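Local coordinates for protein Poly(A) RNA polymerase GLD2 (Rattus norvegicus, PDB 6LBK) that probably adds successive AMP units from ATP to the 3' ends of selected cytoplasmic mRNAs and single nucleotides to certain microRNAs, at residues L75-L80 against L93-S98; S107-L112 against C171-L176; S147-R152 against F165-S170. The protein carries 1 engineered substitution. All blocks are in the same frame, centred on the assembly; numbering follows the deposited sequence.

Overall arrangement
All three contacts build the palm domain and share one mixed five-stranded sheet. Contact 1 lays helix 67-85 against the outermost strand 91-96; contact 2 pairs the neighbouring strand 110-116 with 172-178 in the middle of the sheet; contact 3 closes the hairpin of 162-167 with the other outermost strand, 150-156. Contact 1 is buried and small, leucine packing plus one arginine-to-carbonyl bond. Contact 2 is chiefly main-chain bonding, with Asp111 and the engineered Ala175 on one face and apolar side chains on the other. Contact 3, nearer the surface, adds salt bridges. Leu80 of contact 1 packs on Ile150 and Phe165 of contact 3, and Cys76 on Phe174 of contact 2.

Contact 1: residues L75-L80 against L93-S98; sequences LCRAQL and LFLVGS
Arg77 of helix 67-85 reaches across to Leu93 on strand 91-96, and the two side chains slide past each other in opposite directions. The helix runs roughly antiparallel to the strand, the local axes 8.3 Å apart at their closest. Packing is tight around the Leu93 side chain: its CD2 branch lies 3.6 Å from CB of Leu80 and is equally close to the backbone O of Arg77, so one methyl sits against both the helix backbone and the Leu80 side chain. The arginine side is polar but still close. With CG anti to the backbone N (chi1 -178°) Arg77 leaves the helix toward the strand, and bends at its second and third torsions then fold it back so that NH1 donates to Leu93 O at 2.9 Å. This bond is bent, with 139° at the hydrogen, and the acceptor lies somewhat out of the guanidinium plane. NH2 of Arg77 forms a salt bridge with Glu74. Looser parts flank this core: the Leu95 side chain comes no nearer than 4.4 Å, CB to CD of Arg77, and on the far side of the helix the CB atoms of Ala78 and Gln79 point away from the strand. Phe94 and Val96 make backbone bonds to strand 110-116, whereas Leu93 N is taken by the side chain of Gln81. Helix side chains therefore satisfy both the N-H and the C=O of Leu93 on the outer edge of the sheet, and the carboxylate of Glu74 would help to balance the positive charge brought there.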
loop_
_atom_site.group_PDB
_atom_site.type_symbol
_atom_site.label_atom_id
_atom_site.label_comp_id
_atom_site.label_asym_id
_atom_site.label_seq_id
_atom_site.Cartn_x
_atom_site.Cartn_y
_atom_site.Cartn_z
ATOM N N LEU A 75 -13.714 5.106 14.477
ATOM C CA LEU A 75 -14.194 5.987 15.540
ATOM C C LEU A 75 -13.332 7.233 15.626
ATOM O O LEU A 75 -13.845 8.349 15.810
ATOM C CB LEU A 75 -14.168 5.252 16.875
ATOM C CG LEU A 75 -15.128 4.097 16.971
ATOM C CD1 LEU A 75 -14.866 3.301 18.247
ATOM C CD2 LEU A 75 -16.528 4.683 16.924
ATOM N N CYS A 76 -12.019 7.068 15.443
ATOM C CA CYS A 76 -11.151 8.236 15.415
ATOM C C CYS A 76 -11.416 9.115 14.186
ATOM O O CYS A 76 -11.422 10.351 14.293
ATOM C CB CYS A 76 -9.701 7.787 15.480
ATOM S SG CYS A 76 -8.594 9.186 15.491
ATOM N N ARG A 77 -11.649 8.496 13.015
ATOM C CA ARG A 77 -11.935 9.244 11.791
ATOM C C ARG A 77 -13.213 10.070 11.925
ATOM O O ARG A 77 -13.240 11.260 11.583
ATOM C CB ARG A 77 -12.081 8.293 10.602
ATOM C CG ARG A 77 -12.327 9.044 9.305
ATOM C CD ARG A 77 -13.190 8.307 8.319
ATOM N NE ARG A 77 -14.503 7.979 8.855
ATOM C CZ ARG A 77 -15.496 8.856 8.936
ATOM N NH1 ARG A 77 -15.293 10.108 8.534
ATOM N NH2 ARG A 77 -16.679 8.494 9.412
ATOM N N ALA A 78 -14.290 9.449 12.405
ATOM C CA ALA A 78 -15.542 10.175 12.590
ATOM C C ALA A 78 -15.413 11.297 13.625
ATOM O O ALA A 78 -15.908 12.414 13.398
ATOM C CB ALA A 78 -16.636 9.198 12.986
ATOM N N GLN A 79 -14.729 11.042 14.758
ATOM C CA GLN A 79 -14.579 12.108 15.760
ATOM C C GLN A 79 -13.763 13.262 15.209
ATOM O O GLN A 79 -14.076 14.428 15.448
ATOM C CB GLN A 79 -13.933 11.588 17.052
ATOM C CG GLN A 79 -13.547 12.678 18.051
ATOM C CD GLN A 79 -14.769 13.407 18.663
ATOM O OE1 GLN A 79 -15.854 12.841 18.788
ATOM N NE2 GLN A 79 -14.575 14.651 19.067
ATOM N N LEU A 80 -12.715 12.964 14.466
ATOM C CA LEU A 80 -11.910 14.041 13.927
ATOM C C LEU A 80 -12.651 14.792 12.829
ATOM O O LEU A 80 -12.481 16.001 12.696
ATOM C CB LEU A 80 -10.574 13.493 13.440
ATOM C CG LEU A 80 -9.653 13.144 14.609
ATOM C CD1 LEU A 80 -8.261 12.816 14.096
ATOM C CD2 LEU A 80 -9.586 14.280 15.643
ATOM N N LEU A 93 -13.735 13.723 5.937
ATOM C CA LEU A 93 -12.507 13.033 6.315
ATOM C C LEU A 93 -12.608 11.560 5.928
ATOM O O LEU A 93 -13.514 10.850 6.391
ATOM C CB LEU A 93 -12.289 13.171 7.818
ATOM C CG LEU A 93 -10.916 12.824 8.357
ATOM C CD1 LEU A 93 -9.949 13.596 7.534
ATOM C CD2 LEU A 93 -10.844 13.217 9.829
ATOM N N PHE A 94 -11.675 11.092 5.099
ATOM C CA PHE A 94 -11.728 9.744 4.541
ATOM C C PHE A 94 -10.610 8.879 5.092
ATOM O O PHE A 94 -9.440 9.284 5.061
ATOM C CB PHE A 94 -11.613 9.780 3.022
ATOM C CG PHE A 94 -12.843 10.234 2.338
ATOM C CD1 PHE A 94 -13.162 11.577 2.265
ATOM C CD2 PHE A 94 -13.668 9.318 1.726
ATOM C CE1 PHE A 94 -14.305 11.990 1.592
ATOM C CE2 PHE A 94 -14.822 9.722 1.067
ATOM C CZ PHE A 94 -15.142 11.058 0.996
ATOM N N LEU A 95 -10.949 7.665 5.528
ATOM C CA LEU A 95 -9.905 6.660 5.720
ATOM C C LEU A 95 -9.432 6.185 4.361
ATOM O O LEU A 95 -10.249 5.943 3.472
ATOM C CB LEU A 95 -10.406 5.470 6.524
ATOM C CG LEU A 95 -9.928 5.419 7.981
ATOM C CD1 LEU A 95 -10.429 4.175 8.700
ATOM C CD2 LEU A 95 -8.436 5.498 8.052
ATOM N N VAL A 96 -8.110 6.097 4.193
ATOM C CA VAL A 96 -7.467 5.694 2.947
ATOM C C VAL A 96 -6.272 4.783 3.261
ATOM O O VAL A 96 -5.808 4.694 4.400
ATOM C CB VAL A 96 -7.006 6.932 2.149
ATOM C CG1 VAL A 96 -8.193 7.753 1.713
ATOM C CG2 VAL A 96 -6.069 7.794 3.005
ATOM N N GLY A 97 -5.780 4.079 2.240
ATOM C CA GLY A 97 -4.556 3.309 2.400
ATOM C C GLY A 97 -4.756 1.948 3.051
ATOM O O GLY A 97 -5.808 1.309 2.921
ATOM N N SER A 98 -3.714 1.504 3.776
ATOM C CA SER A 98 -3.721 0.172 4.383
ATOM C C SER A 98 -4.919 -0.064 5.294
ATOM O O SER A 98 -5.393 -1.204 5.410
ATOM C CB SER A 98 -2.441 -0.034 5.159
ATOM O OG SER A 98 -1.339 0.031 4.259
#

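Contact 2: residues S107-L112 against C171-L176; sequences SSDGDL and CVEFAL. Engineered in segment 171-176: Ala175 (natural residue Asp).
The strand of the nucleotidyltransferase palm that carries or directly follows the probable metal-binding aspartates runs parallel to strand 172-178 here, Gly110 pairing with Phe174, Asp111 with Ala175 and Leu112 with Leu176. Asp109 and Asp111 probably bind the catalytic magnesium. Ala175, engineered in place of a natural aspartate, shares a face of the sheet with Asp111, a placement consistent with the third carboxylate of this polymerase family. Three backbone bonds zip the strands together: Gly110 N to Glu173 O (2.9 Å), nearly straight at 171°, Ala175 N to Gly110 O (2.8 Å), and Leu112 N to Ala175 O. The other face is apolar. With CG set beside its own backbone N (chi1 -80°), the Phe174 ring comes close beside Gly110, meeting it obliquely, where a side chain would collide with CE1. Val172 CG1 lies over one face of that ring, toward its rim, and Leu112 CD1 approaches CD1 of Phe174 obliquely at 3.8 Å. A serine in place of Phe174 would probably open a gap beside Gly110 and deprive Leu112 of this apolar neighbour. At the start of the pairing, Asp109 and Glu173 lie side by side pointing the same way, and Asp109 OD1 is 3.5 Å from Glu173 CB.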
loop_
_atom_site.group_PDB
_atom_site.type_symbol
_atom_site.label_atom_id
_atom_site.label_comp_id
_atom_site.label_asym_id
_atom_site.label_seq_id
_atom_site.Cartn_x
_atom_site.Cartn_y
_atom_site.Cartn_z
ATOM N N SER A 107 -0.574 -3.634 12.858
ATOM C CA SER A 107 0.343 -2.522 13.055
ATOM C C SER A 107 0.198 -1.436 12.001
ATOM O O SER A 107 0.925 -0.439 12.068
ATOM C CB SER A 107 1.789 -3.044 13.082
ATOM O OG SER A 107 2.153 -3.636 11.847
ATOM N N SER A 108 -0.695 -1.610 11.022
ATOM C CA SER A 108 -0.891 -0.585 10.001
ATOM C C SER A 108 -1.334 0.716 10.660
ATOM O O SER A 108 -2.310 0.745 11.414
ATOM C CB SER A 108 -1.938 -1.033 8.973
ATOM O OG SER A 108 -1.607 -2.294 8.400
ATOM N N ASP A 109 -0.614 1.793 10.384
ATOM C CA ASP A 109 -1.071 3.086 10.852
ATOM C C ASP A 109 -2.277 3.515 10.034
ATOM O O ASP A 109 -2.654 2.877 9.049
ATOM C CB ASP A 109 0.048 4.122 10.760
ATOM C CG ASP A 109 1.180 3.842 11.736
ATOM O OD1 ASP A 109 0.940 3.092 12.710
ATOM O OD2 ASP A 109 2.309 4.359 11.537
ATOM N N GLY A 110 -2.887 4.618 10.442
ATOM C CA GLY A 110 -4.074 5.125 9.778
ATOM C C GLY A 110 -3.654 6.253 8.856
ATOM O O GLY A 110 -2.756 7.019 9.178
ATOM N N ASP A 111 -4.292 6.307 7.689
ATOM C CA ASP A 111 -4.118 7.377 6.717
ATOM C C ASP A 111 -5.473 8.038 6.518
ATOM O O ASP A 111 -6.477 7.357 6.279
ATOM C CB ASP A 111 -3.591 6.843 5.378
ATOM C CG ASP A 111 -2.128 6.384 5.445
ATOM O OD1 ASP A 111 -1.212 7.255 5.434
ATOM O OD2 ASP A 111 -1.898 5.143 5.501
ATOM N N LEU A 112 -5.495 9.364 6.615
ATOM C CA LEU A 112 -6.695 10.160 6.514
ATOM C C LEU A 112 -6.494 11.188 5.414
ATOM O O LEU A 112 -5.413 11.777 5.266
ATOM C CB LEU A 112 -7.027 10.865 7.861
ATOM C CG LEU A 112 -7.130 9.928 9.055
ATOM C CD1 LEU A 112 -6.988 10.670 10.387
ATOM C CD2 LEU A 112 -8.451 9.211 9.006
ATOM N N CYS A 171 -4.607 4.445 20.784
ATOM C CA CYS A 171 -3.144 4.309 20.823
ATOM C C CYS A 171 -2.543 4.123 19.426
ATOM O O CYS A 171 -1.511 3.468 19.281
ATOM C CB CYS A 171 -2.694 3.147 21.723
ATOM S SG CYS A 171 -2.776 3.371 23.506
ATOM N N VAL A 172 -3.162 4.693 18.389
ATOM C CA VAL A 172 -2.808 4.390 16.996
ATOM C C VAL A 172 -2.210 5.628 16.336
ATOM O O VAL A 172 -2.679 6.757 16.548
ATOM C CB VAL A 172 -4.014 3.856 16.179
ATOM C CG1 VAL A 172 -3.828 4.055 14.692
ATOM C CG2 VAL A 172 -4.232 2.376 16.445
ATOM N N GLU A 173 -1.172 5.408 15.532
ATOM C CA GLU A 173 -0.541 6.469 14.762
ATOM C C GLU A 173 -1.291 6.721 13.460
ATOM O O GLU A 173 -1.720 5.789 12.780
ATOM C CB GLU A 173 0.909 6.095 14.466
ATOM C CG GLU A 173 1.762 7.228 13.931
ATOM C CD GLU A 173 2.352 8.087 15.045
ATOM O OE1 GLU A 173 2.849 9.197 14.737
ATOM O OE2 GLU A 173 2.320 7.653 16.225
ATOM N N PHE A 174 -1.449 7.996 13.125
ATOM C CA PHE A 174 -2.205 8.450 11.972
ATOM C C PHE A 174 -1.385 9.451 11.181
ATOM O O PHE A 174 -0.542 10.176 11.728
ATOM C CB PHE A 174 -3.536 9.147 12.366
ATOM C CG PHE A 174 -4.647 8.205 12.709
ATOM C CD1 PHE A 174 -5.346 7.552 11.705
ATOM C CD2 PHE A 174 -5.002 7.995 14.019
ATOM C CE1 PHE A 174 -6.385 6.687 12.014
ATOM C CE2 PHE A 174 -6.031 7.135 14.338
ATOM C CZ PHE A 174 -6.727 6.472 13.328
ATOM N N ALA A 175 -1.692 9.513 9.894
ATOM C CA ALA A 175 -1.138 10.477 8.959
ATOM C C ALA A 175 -2.296 11.096 8.191
ATOM O O ALA A 175 -3.026 10.387 7.498
ATOM C CB ALA A 175 -0.157 9.787 8.007
ATOM N N LEU A 176 -2.462 12.403 8.311
ATOM C CA LEU A 176 -3.546 13.128 7.671
ATOM C C LEU A 176 -2.965 14.044 6.610
ATOM O O LEU A 176 -2.006 14.772 6.881
ATOM C CB LEU A 176 -4.345 13.925 8.715
ATOM C CG LEU A 176 -5.572 14.690 8.223
ATOM C CD1 LEU A 176 -6.599 14.737 9.329
ATOM C CD2 LEU A 176 -5.208 16.103 7.802
#

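Contact 3: residues S147-R152 against F165-S170; sequences SGYIER and FRDKVS
Glu151 and Arg166 face each other across the antiparallel hairpin of strands 150-156 and 162-167, as a hydrogen-bonded pair: Glu151 N donates to Arg166 O (2.8 Å), and Arg166 N returns a bond to Glu151 O. Their side chains lie alongside each other, pointing the same way. The arginine is extended to CG and CD, then turns at chi3 (107°) and brings NE within 3.2 Å of Glu151 OE1, which it meets from above the carboxylate plane. Lys168 crosses Glu151 at about a right angle. Its CG packs 3.4 Å from CG of Glu151, and bends at its last two torsions carry NZ back to the other carboxylate oxygen, OE2, in a long salt bridge. One carboxylate thus links two cationic chains. Just beyond the paired strands, Lys168 N bonds to Tyr149 O, though from above the carbonyl plane. Tyr149 CB packs on CG2 of Val169, 3.9 Å away; CG sits between the backbone N and the carbonyl carbon (chi1 65°), which sets the ring with its edge near Asp167 OD1. That aspartate in turn grips the chain after its strand: OD2 accepts from Ser170 N, an Asx motif, and also from Ser170 OG. On the buried face, Ile150 CG2 meets Phe165 CB at 4.0 Å. Helix 67-85 covers this face, Leu80 touching both Ile150 and Phe165 and Glu83 binding the Tyr149 hydroxyl, while the Phe165 ring packs edge-to-face with Phe142 of helix 128-144 and its backbone bonds to Phe174 of strand 172-178.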
loop_
_atom_site.group_PDB
_atom_site.type_symbol
_atom_site.label_atom_id
_atom_site.label_comp_id
_atom_site.label_asym_id
_atom_site.label_seq_id
_atom_site.Cartn_x
_atom_site.Cartn_y
_atom_site.Cartn_z
ATOM N N SER A 147 -5.577 18.707 22.216
ATOM C CA SER A 147 -4.469 18.116 22.958
ATOM C C SER A 147 -4.892 17.087 24.004
ATOM O O SER A 147 -4.027 16.348 24.492
ATOM C CB SER A 147 -3.670 19.228 23.629
ATOM O OG SER A 147 -4.420 19.839 24.663
ATOM N N GLY A 148 -6.180 17.007 24.357
ATOM C CA GLY A 148 -6.605 16.050 25.371
ATOM C C GLY A 148 -6.516 14.595 24.937
ATOM O O GLY A 148 -6.329 13.704 25.774
ATOM N N TYR A 149 -6.641 14.328 23.638
ATOM C CA TYR A 149 -6.620 12.948 23.176
ATOM C C TYR A 149 -5.838 12.782 21.880
ATOM O O TYR A 149 -5.939 11.728 21.236
ATOM C CB TYR A 149 -8.049 12.437 22.991
ATOM C CG TYR A 149 -8.816 13.152 21.909
ATOM C CD1 TYR A 149 -9.438 14.364 22.152
ATOM C CD2 TYR A 149 -8.924 12.598 20.640
ATOM C CE1 TYR A 149 -10.144 15.010 21.161
ATOM C CE2 TYR A 149 -9.629 13.233 19.645
ATOM C CZ TYR A 149 -10.246 14.434 19.913
ATOM O OH TYR A 149 -10.951 15.055 18.914
ATOM N N ILE A 150 -5.072 13.785 21.473
ATOM C CA ILE A 150 -4.299 13.753 20.246
ATOM C C ILE A 150 -2.864 14.116 20.615
ATOM O O ILE A 150 -2.574 15.283 20.918
ATOM C CB ILE A 150 -4.878 14.714 19.203
ATOM C CG1 ILE A 150 -6.186 14.153 18.677
ATOM C CG2 ILE A 150 -3.943 14.919 18.044
ATOM C CD1 ILE A 150 -6.687 14.912 17.502
ATOM N N GLU A 151 -1.971 13.118 20.610
ATOM C CA GLU A 151 -0.601 13.271 21.084
ATOM C C GLU A 151 0.336 13.676 19.966
ATOM O O GLU A 151 0.227 13.178 18.838
ATOM C CB GLU A 151 -0.067 11.988 21.719
ATOM C CG GLU A 151 -0.326 11.855 23.198
ATOM C CD GLU A 151 0.429 10.689 23.825
ATOM O OE1 GLU A 151 1.202 10.013 23.101
ATOM O OE2 GLU A 151 0.255 10.453 25.042
ATOM N N ARG A 152 1.270 14.568 20.292
ATOM C CA ARG A 152 2.433 14.910 19.477
ATOM C C ARG A 152 2.106 15.126 17.984
ATOM O O ARG A 152 2.675 14.437 17.132
ATOM C CB ARG A 152 3.497 13.831 19.640
ATOM C CG ARG A 152 4.089 13.724 21.030
ATOM C CD ARG A 152 5.180 12.654 21.054
ATOM N NE ARG A 152 5.942 12.658 22.299
ATOM C CZ ARG A 152 6.991 11.872 22.539
ATOM N NH1 ARG A 152 7.407 11.006 21.624
ATOM N NH2 ARG A 152 7.625 11.951 23.699
ATOM N N PHE A 165 0.169 12.098 13.865
ATOM C CA PHE A 165 -0.280 12.241 15.235
ATOM C C PHE A 165 -0.592 10.867 15.788
ATOM O O PHE A 165 -0.798 9.917 15.043
ATOM C CB PHE A 165 -1.515 13.177 15.340
ATOM C CG PHE A 165 -2.767 12.689 14.639
ATOM C CD1 PHE A 165 -3.726 11.948 15.322
ATOM C CD2 PHE A 165 -3.027 13.046 13.326
ATOM C CE1 PHE A 165 -4.904 11.528 14.674
ATOM C CE2 PHE A 165 -4.198 12.630 12.688
ATOM C CZ PHE A 165 -5.129 11.873 13.356
ATOM N N ARG A 166 -0.692 10.791 17.111
ATOM C CA ARG A 166 -1.042 9.553 17.788
ATOM C C ARG A 166 -2.348 9.784 18.531
ATOM O O ARG A 166 -2.440 10.694 19.354
ATOM C CB ARG A 166 0.073 9.127 18.745
ATOM C CG ARG A 166 0.050 7.670 19.178
ATOM C CD ARG A 166 1.178 7.413 20.177
ATOM N NE ARG A 166 0.688 7.234 21.540
ATOM C CZ ARG A 166 0.518 6.048 22.117
ATOM N NH1 ARG A 166 0.818 4.931 21.461
ATOM N NH2 ARG A 166 0.058 5.976 23.357
ATOM N N ASP A 167 -3.347 8.957 18.236
ATOM C CA ASP A 167 -4.603 8.955 18.960
ATOM C C ASP A 167 -4.403 8.192 20.259
ATOM O O ASP A 167 -4.050 7.002 20.243
ATOM C CB ASP A 167 -5.704 8.314 18.114
ATOM C CG ASP A 167 -7.014 8.113 18.892
ATOM O OD1 ASP A 167 -7.540 9.063 19.537
ATOM O OD2 ASP A 167 -7.510 6.964 18.878
ATOM N N LYS A 168 -4.589 8.901 21.379
ATOM C CA LYS A 168 -4.490 8.317 22.712
ATOM C C LYS A 168 -5.669 7.413 23.020
ATOM O O LYS A 168 -5.598 6.620 23.963
ATOM C CB LYS A 168 -4.464 9.409 23.771
ATOM C CG LYS A 168 -3.208 10.210 23.857
ATOM C CD LYS A 168 -3.478 11.525 24.586
ATOM C CE LYS A 168 -4.009 11.279 25.986
ATOM N NZ LYS A 168 -2.960 10.625 26.825
ATOM N N VAL A 169 -6.756 7.533 22.258
ATOM C CA VAL A 169 -7.934 6.711 22.492
ATOM C C VAL A 169 -7.696 5.292 21.999
ATOM O O VAL A 169 -7.912 4.324 22.736
ATOM C CB VAL A 169 -9.162 7.349 21.816
ATOM C CG1 VAL A 169 -10.395 6.512 22.077
ATOM C CG2 VAL A 169 -9.362 8.779 22.307
ATOM N N SER A 170 -7.289 5.145 20.734
ATOM C CA SER A 170 -6.924 3.847 20.171
ATOM C C SER A 170 -5.445 3.496 20.339
ATOM O O SER A 170 -5.073 2.350 20.065
ATOM C CB SER A 170 -7.256 3.783 18.677
ATOM O OG SER A 170 -6.561 4.777 17.951
#